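Local coordinates for Hydrogenase/urease maturation factor HypB (Helicobacter pylori, PDB 4LPS), which serves as a GTPase needed to insert nickel into [NiFe] hydrogenase and is also required for the maturation of urease, at residues 157-162 / 179-184; 138-143 / 167-172. All coordinates share one frame; numbering follows the deposited sequence.

Interaction 1. Residues 157-162 / 179-184. With GDP (guanosine-5'-diphosphate), chain D.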
loop_
_atom_site.group_PDB
_atom_site.type_symbol
_atom_site.label_atom_id
_atom_site.label_comp_id
_atom_site.label_asym_id
_atom_site.label_seq_id
_atom_site.Cartn_x
_atom_site.Cartn_y
_atom_site.Cartn_z
ATOM N N LEU A 157 6.012 -6.524 5.210
ATOM C CA LEU A 157 6.377 -7.287 6.395
ATOM C C LEU A 157 7.717 -6.760 6.883
ATOM O O LEU A 157 8.729 -6.898 6.193
ATOM C CB LEU A 157 6.459 -8.787 6.094
ATOM C CG LEU A 157 7.038 -9.662 7.209
ATOM C CD1 LEU A 157 6.222 -9.519 8.483
ATOM C CD2 LEU A 157 7.120 -11.124 6.785
ATOM N N SER A 158 7.728 -6.148 8.063
ATOM C CA SER A 158 8.957 -5.554 8.566
ATOM C C SER A 158 9.777 -6.607 9.288
ATOM O O SER A 158 9.225 -7.526 9.899
ATOM C CB SER A 158 8.664 -4.366 9.486
ATOM O OG SER A 158 8.413 -4.779 10.813
ATOM N N VAL A 159 11.097 -6.491 9.168
ATOM C CA VAL A 159 12.023 -7.442 9.771
ATOM C C VAL A 159 11.768 -7.659 11.272
ATOM O O VAL A 159 11.744 -8.805 11.722
ATOM C CB VAL A 159 13.497 -7.005 9.543
ATOM C CG1 VAL A 159 14.436 -7.704 10.511
ATOM C CG2 VAL A 159 13.915 -7.294 8.113
ATOM N N PRO A 160 11.570 -6.575 12.052
ATOM C CA PRO A 160 11.336 -6.807 13.484
ATOM C C PRO A 160 10.076 -7.612 13.823
ATOM O O PRO A 160 10.001 -8.122 14.942
ATOM C CB PRO A 160 11.226 -5.388 14.055
ATOM C CG PRO A 160 11.974 -4.533 13.094
ATOM C CD PRO A 160 11.690 -5.133 11.757
ATOM N N GLU A 161 9.116 -7.716 12.905
ATOM C CA GLU A 161 7.889 -8.471 13.177
ATOM C C GLU A 161 8.132 -9.977 13.256
ATOM O O GLU A 161 7.388 -10.695 13.923
ATOM C CB GLU A 161 6.826 -8.192 12.108
ATOM C CG GLU A 161 6.325 -6.756 12.064
ATOM C CD GLU A 161 5.452 -6.477 10.856
ATOM O OE1 GLU A 161 4.532 -7.278 10.581
ATOM O OE2 GLU A 161 5.688 -5.454 10.178
ATOM N N GLY A 162 9.173 -10.451 12.580
ATOM C CA GLY A 162 9.479 -11.873 12.563
ATOM C C GLY A 162 9.293 -12.484 11.186
ATOM O O GLY A 162 8.363 -12.125 10.461
ATOM N N VAL A 179 5.129 -8.315 -2.189
ATOM C CA VAL A 179 5.443 -8.254 -0.772
ATOM C C VAL A 179 6.739 -7.481 -0.588
ATOM O O VAL A 179 7.724 -7.714 -1.295
ATOM C CB VAL A 179 5.572 -9.664 -0.141
ATOM C CG1 VAL A 179 5.895 -9.563 1.346
ATOM C CG2 VAL A 179 4.296 -10.455 -0.342
ATOM N N ILE A 180 6.730 -6.546 0.352
ATOM C CA ILE A 180 7.932 -5.805 0.696
ATOM C C ILE A 180 8.441 -6.221 2.069
ATOM O O ILE A 180 7.733 -6.079 3.065
ATOM C CB ILE A 180 7.676 -4.284 0.692
ATOM C CG1 ILE A 180 7.273 -3.814 -0.708
ATOM C CG2 ILE A 180 8.900 -3.528 1.187
ATOM C CD1 ILE A 180 6.734 -2.402 -0.734
ATOM N N ILE A 181 9.668 -6.734 2.123
ATOM C CA ILE A 181 10.334 -6.940 3.403
ATOM C C ILE A 181 10.973 -5.619 3.805
ATOM O O ILE A 181 12.032 -5.249 3.296
ATOM C CB ILE A 181 11.399 -8.055 3.340
ATOM C CG1 ILE A 181 10.764 -9.383 2.915
ATOM C CG2 ILE A 181 12.085 -8.215 4.693
ATOM C CD1 ILE A 181 11.760 -10.527 2.765
ATOM N N SER A 182 10.320 -4.906 4.714
ATOM C CA SER A 182 10.742 -3.552 5.048
ATOM C C SER A 182 11.695 -3.558 6.235
ATOM O O SER A 182 11.817 -4.568 6.934
ATOM C CB SER A 182 9.528 -2.662 5.331
ATOM O OG SER A 182 8.713 -3.190 6.357
ATOM N N LYS A 183 12.375 -2.430 6.441
ATOM C CA LYS A 183 13.425 -2.306 7.451
ATOM C C LYS A 183 14.482 -3.396 7.266
ATOM O O LYS A 183 14.931 -4.023 8.228
ATOM C CB LYS A 183 12.829 -2.352 8.863
ATOM C CG LYS A 183 11.583 -1.478 9.021
ATOM C CD LYS A 183 11.116 -1.388 10.470
ATOM C CE LYS A 183 9.835 -0.568 10.575
ATOM N NZ LYS A 183 9.380 -0.381 11.987
ATOM N N ALA A 184 14.878 -3.604 6.014
ATOM C CA ALA A 184 15.828 -4.656 5.665
ATOM C C ALA A 184 17.217 -4.422 6.264
ATOM O O ALA A 184 18.031 -5.343 6.337
ATOM C CB ALA A 184 15.922 -4.786 4.152
HETATM P PB GDP D . 3.827 2.892 9.545
HETATM O O1B GDP D . 3.164 3.028 10.893
HETATM O O2B GDP D . 3.366 3.986 8.616
HETATM O O3B GDP D . 3.474 1.567 8.916
HETATM O O3A GDP D . 5.421 2.949 9.727
HETATM P PA GDP D . 6.223 4.299 10.094
HETATM O O1A GDP D . 6.599 5.035 8.834
HETATM O O2A GDP D . 5.445 5.184 11.033
HETATM O "O5'" GDP D . 7.549 3.719 10.774
HETATM C "C5'" GDP D . 7.544 3.304 12.138
HETATM C "C4'" GDP D . 8.972 3.348 12.661
HETATM O "O4'" GDP D . 9.813 2.547 11.830
HETATM C "C3'" GDP D . 9.525 4.760 12.602
HETATM O "O3'" GDP D . 10.296 4.977 13.787
HETATM C "C2'" GDP D . 10.455 4.772 11.411
HETATM O "O2'" GDP D . 11.553 5.654 11.639
HETATM C "C1'" GDP D . 10.919 3.329 11.367
HETATM N N9 GDP D . 11.293 2.880 10.008
HETATM C C8 GDP D . 10.590 3.005 8.865
HETATM N N7 GDP D . 11.261 2.439 7.830
HETATM C C5 GDP D . 12.410 1.927 8.316
HETATM C C6 GDP D . 13.580 1.192 7.779
HETATM O O6 GDP D . 13.657 0.904 6.567
HETATM N N1 GDP D . 14.555 0.844 8.629
HETATM C C2 GDP D . 14.498 1.143 9.941
HETATM N N2 GDP D . 15.516 0.765 10.750
HETATM N N3 GDP D . 13.460 1.810 10.500
HETATM C C4 GDP D . 12.415 2.216 9.750
HETATM O O HOH W 1 8.675 -3.031 12.754
#

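Interaction 2. Residues 138-143 / 167-172. With NI (nickel (II) ion), chain F; PO4 (phosphate ion), chain E.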
loop_
_atom_site.group_PDB
_atom_site.type_symbol
_atom_site.label_atom_id
_atom_site.label_comp_id
_atom_site.label_asym_id
_atom_site.label_seq_id
_atom_site.Cartn_x
_atom_site.Cartn_y
_atom_site.Cartn_z
ATOM N N GLY A 138 -3.360 0.117 9.977
ATOM C CA GLY A 138 -2.432 -0.892 10.453
ATOM C C GLY A 138 -3.174 -2.094 11.007
ATOM O O GLY A 138 -3.843 -2.001 12.040
ATOM N N ASN A 139 -3.042 -3.219 10.308
ATOM C CA ASN A 139 -3.798 -4.436 10.590
ATOM C C ASN A 139 -3.410 -5.502 9.569
ATOM O O ASN A 139 -3.508 -5.270 8.362
ATOM C CB ASN A 139 -5.305 -4.157 10.549
ATOM C CG ASN A 139 -6.139 -5.347 10.994
ATOM O OD1 ASN A 139 -5.617 -6.427 11.268
ATOM N ND2 ASN A 139 -7.445 -5.142 11.093
ATOM N N LEU A 140 -2.943 -6.655 10.040
ATOM C CA LEU A 140 -2.552 -7.728 9.131
ATOM C C LEU A 140 -3.693 -8.694 8.828
ATOM O O LEU A 140 -3.475 -9.727 8.198
ATOM C CB LEU A 140 -1.368 -8.514 9.703
ATOM C CG LEU A 140 0.025 -8.148 9.190
ATOM C CD1 LEU A 140 1.061 -9.169 9.650
ATOM C CD2 LEU A 140 0.023 -8.039 7.679
ATOM N N VAL A 141 -4.905 -8.371 9.277
ATOM C CA VAL A 141 -6.032 -9.285 9.092
ATOM C C VAL A 141 -7.139 -8.671 8.241
ATOM O O VAL A 141 -7.241 -8.955 7.048
ATOM C CB VAL A 141 -6.629 -9.723 10.442
ATOM C CG1 VAL A 141 -7.743 -10.745 10.225
ATOM C CG2 VAL A 141 -5.544 -10.319 11.325
ATOM N N CYS A 142 -7.966 -7.835 8.862
ATOM C CA CYS A 142 -9.225 -7.379 8.266
ATOM C C CYS A 142 -9.146 -6.640 6.919
ATOM O O CYS A 142 -10.051 -6.790 6.098
ATOM C CB CYS A 142 -9.958 -6.488 9.269
ATOM S SG CYS A 142 -10.282 -7.301 10.847
ATOM N N PRO A 143 -8.090 -5.837 6.677
ATOM C CA PRO A 143 -8.092 -5.199 5.354
ATOM C C PRO A 143 -7.942 -6.186 4.190
ATOM O O PRO A 143 -8.226 -5.820 3.050
ATOM C CB PRO A 143 -6.893 -4.242 5.419
ATOM C CG PRO A 143 -6.664 -4.013 6.876
ATOM C CD PRO A 143 -7.010 -5.310 7.533
ATOM N N LEU A 167 2.899 -17.243 7.043
ATOM C CA LEU A 167 1.980 -18.351 7.284
ATOM C C LEU A 167 1.007 -18.088 8.436
ATOM O O LEU A 167 -0.023 -18.756 8.544
ATOM C CB LEU A 167 2.761 -19.641 7.548
ATOM C CG LEU A 167 3.461 -20.252 6.332
ATOM C CD1 LEU A 167 3.775 -21.728 6.552
ATOM C CD2 LEU A 167 2.626 -20.067 5.079
ATOM N N LYS A 168 1.334 -17.130 9.300
ATOM C CA LYS A 168 0.443 -16.767 10.399
ATOM C C LYS A 168 -0.707 -15.892 9.926
ATOM O O LYS A 168 -1.781 -15.888 10.530
ATOM C CB LYS A 168 1.214 -16.056 11.510
ATOM C CG LYS A 168 1.971 -16.997 12.435
ATOM C CD LYS A 168 2.674 -16.222 13.535
ATOM C CE LYS A 168 3.253 -17.159 14.580
ATOM N NZ LYS A 168 4.063 -16.421 15.588
ATOM N N TYR A 169 -0.479 -15.149 8.848
ATOM C CA TYR A 169 -1.531 -14.315 8.284
ATOM C C TYR A 169 -1.676 -14.590 6.787
ATOM O O TYR A 169 -1.502 -13.688 5.965
ATOM C CB TYR A 169 -1.237 -12.836 8.554
ATOM C CG TYR A 169 -1.127 -12.529 10.031
ATOM C CD1 TYR A 169 0.070 -12.723 10.715
ATOM C CD2 TYR A 169 -2.231 -12.102 10.755
ATOM C CE1 TYR A 169 0.173 -12.461 12.066
ATOM C CE2 TYR A 169 -2.138 -11.840 12.109
ATOM C CZ TYR A 169 -0.936 -12.022 12.758
ATOM O OH TYR A 169 -0.844 -11.765 14.107
ATOM N N PRO A 170 -2.000 -15.849 6.430
ATOM C CA PRO A 170 -1.991 -16.283 5.030
ATOM C C PRO A 170 -2.968 -15.524 4.133
ATOM O O PRO A 170 -2.644 -15.310 2.965
ATOM C CB PRO A 170 -2.377 -17.766 5.122
ATOM C CG PRO A 170 -3.144 -17.881 6.387
ATOM C CD PRO A 170 -2.490 -16.914 7.324
ATOM N N THR A 171 -4.125 -15.124 4.657
ATOM C CA THR A 171 -5.131 -14.456 3.832
ATOM C C THR A 171 -4.653 -13.074 3.392
ATOM O O THR A 171 -4.916 -12.648 2.267
ATOM C CB THR A 171 -6.484 -14.326 4.576
ATOM O OG1 THR A 171 -6.999 -15.632 4.873
ATOM C CG2 THR A 171 -7.504 -13.577 3.734
ATOM N N MET A 172 -3.933 -12.378 4.266
ATOM C CA MET A 172 -3.359 -11.093 3.882
ATOM C C MET A 172 -2.314 -11.250 2.781
ATOM O O MET A 172 -2.329 -10.519 1.792
ATOM C CB MET A 172 -2.747 -10.387 5.092
ATOM C CG MET A 172 -2.034 -9.089 4.741
ATOM S SD MET A 172 -3.091 -7.801 4.037
ATOM C CE MET A 172 -3.997 -7.270 5.486
HETATM NI NI NI F . -10.539 -6.285 12.703
HETATM P P PO4 E . -0.199 2.674 10.787
HETATM O O1 PO4 E . -1.578 2.761 10.184
HETATM O O2 PO4 E . 0.614 3.851 10.315
HETATM O O3 PO4 E . -0.306 2.705 12.290
HETATM O O4 PO4 E . 0.457 1.392 10.351
HETATM O O HOH W 2 -4.437 -12.600 7.455
#

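Interaction 1. Residues 157-162 / 179-184
Strands 152-158 and 178-182 run parallel where they meet, with Leu157 beside Ile181 and Ser158 beside Ser182. Leu157 N donates to Ile180 O at 2.8 Å, almost in line with the carbonyl; Leu157 O accepts from Ser182 N, and Val159 N from the next turn donates to Ser182 O, extending the ladder past Ser158. On the face carrying Leu157 and Ile181, Ile181 CG2 meets CG2 of Val159 from the turn at 4.0 Å. On the other, the two serines touch, Ser158 CB lying 3.3 Å from Ser182 OG, while that hydroxyl bonds to Ser57 O. Ser158 instead gives both its N and its OG to Glu161 OE2, the hydroxyl at 2.9 Å, which ties the turn back onto the strand end. A water donates to Ser158 OG and accepts from Lys183 NZ. The extended Lys183 chain crosses Pro160 at about a right angle and lays CG 3.6 Å from C5 of GDP before NZ reaches O4' at 3.0 Å and also Gly56 O. Lys183 covers the base two residues before Asp185, which hydrogen-bonds GDP: Ser182-Lys183-Ala184-Asp185 corresponds to the guanine-recognition NKxD motif of P-loop GTPases, with serine in the asparagine position.

Interaction 2. Residues 138-143 / 167-172
Val141, which packs on Tyr169 across the contact, donates its backbone N to Asn139 OD1 at 2.9 Å from above the carbonyl plane, an Asx turn that shapes the 138-143 loop. Val141 CG2 comes up at the edge of the tyrosine ring, 3.8 Å from Tyr169 CD2. Leu140 crosses the same ring at about a right angle, its CD1 forming a CH-pi contact over one face, 4.1 Å from the Tyr169 ring centroid and 23° off the normal. In the nucleotide-binding domain this loop follows strand 131-135, and Tyr169 occupies the N-cap position of helix 170-174, so the leucine and valine pack where that helix begins. A water bridges the two backbones, donating to Leu140 O at 3.1 Å and accepting from Met172 N; the rest is van der Waals packing of side chains on each other and on backbone carbonyls. Met172 packs beside Leu140, its CB 3.3 Å from Leu140 O and its CG against Leu140 CD2. The methionine chain is folded at its last torsion (chi3 74°), bringing Met172 CE to 3.5 Å from Asn139 O and near Pro143 CD. Asn139 ND2 bonds to Cys106 O and, weakly, to Cys142 SG. Cys142, whose CB is directed away from 167-172, binds the nickel ion through SG at 2.1 Å, together with Cys106 SG.

In the fold
Interaction 1 is the more fully buried of the two, a join between neighbouring strands of the central parallel sheet, whereas interaction 2 is partly buried and packs the metal-binding loop against the start of helix 170-174. The chain between strands 152-158 and 178-182 includes that helix, so the segments of the two contacts alternate along the sequence. Their chemistry follows their place: direct backbone bonds in 157-162/179-184, mostly side-chain packing around one bridging water in 138-143/167-172. They meet where Glu161 OE1 packs against Leu140 CD1 at 4.1 Å. Interaction 1 reaches the guanosine end of GDP through Lys183, while interaction 2 contains a nickel ligand, within a single nucleotide-binding domain.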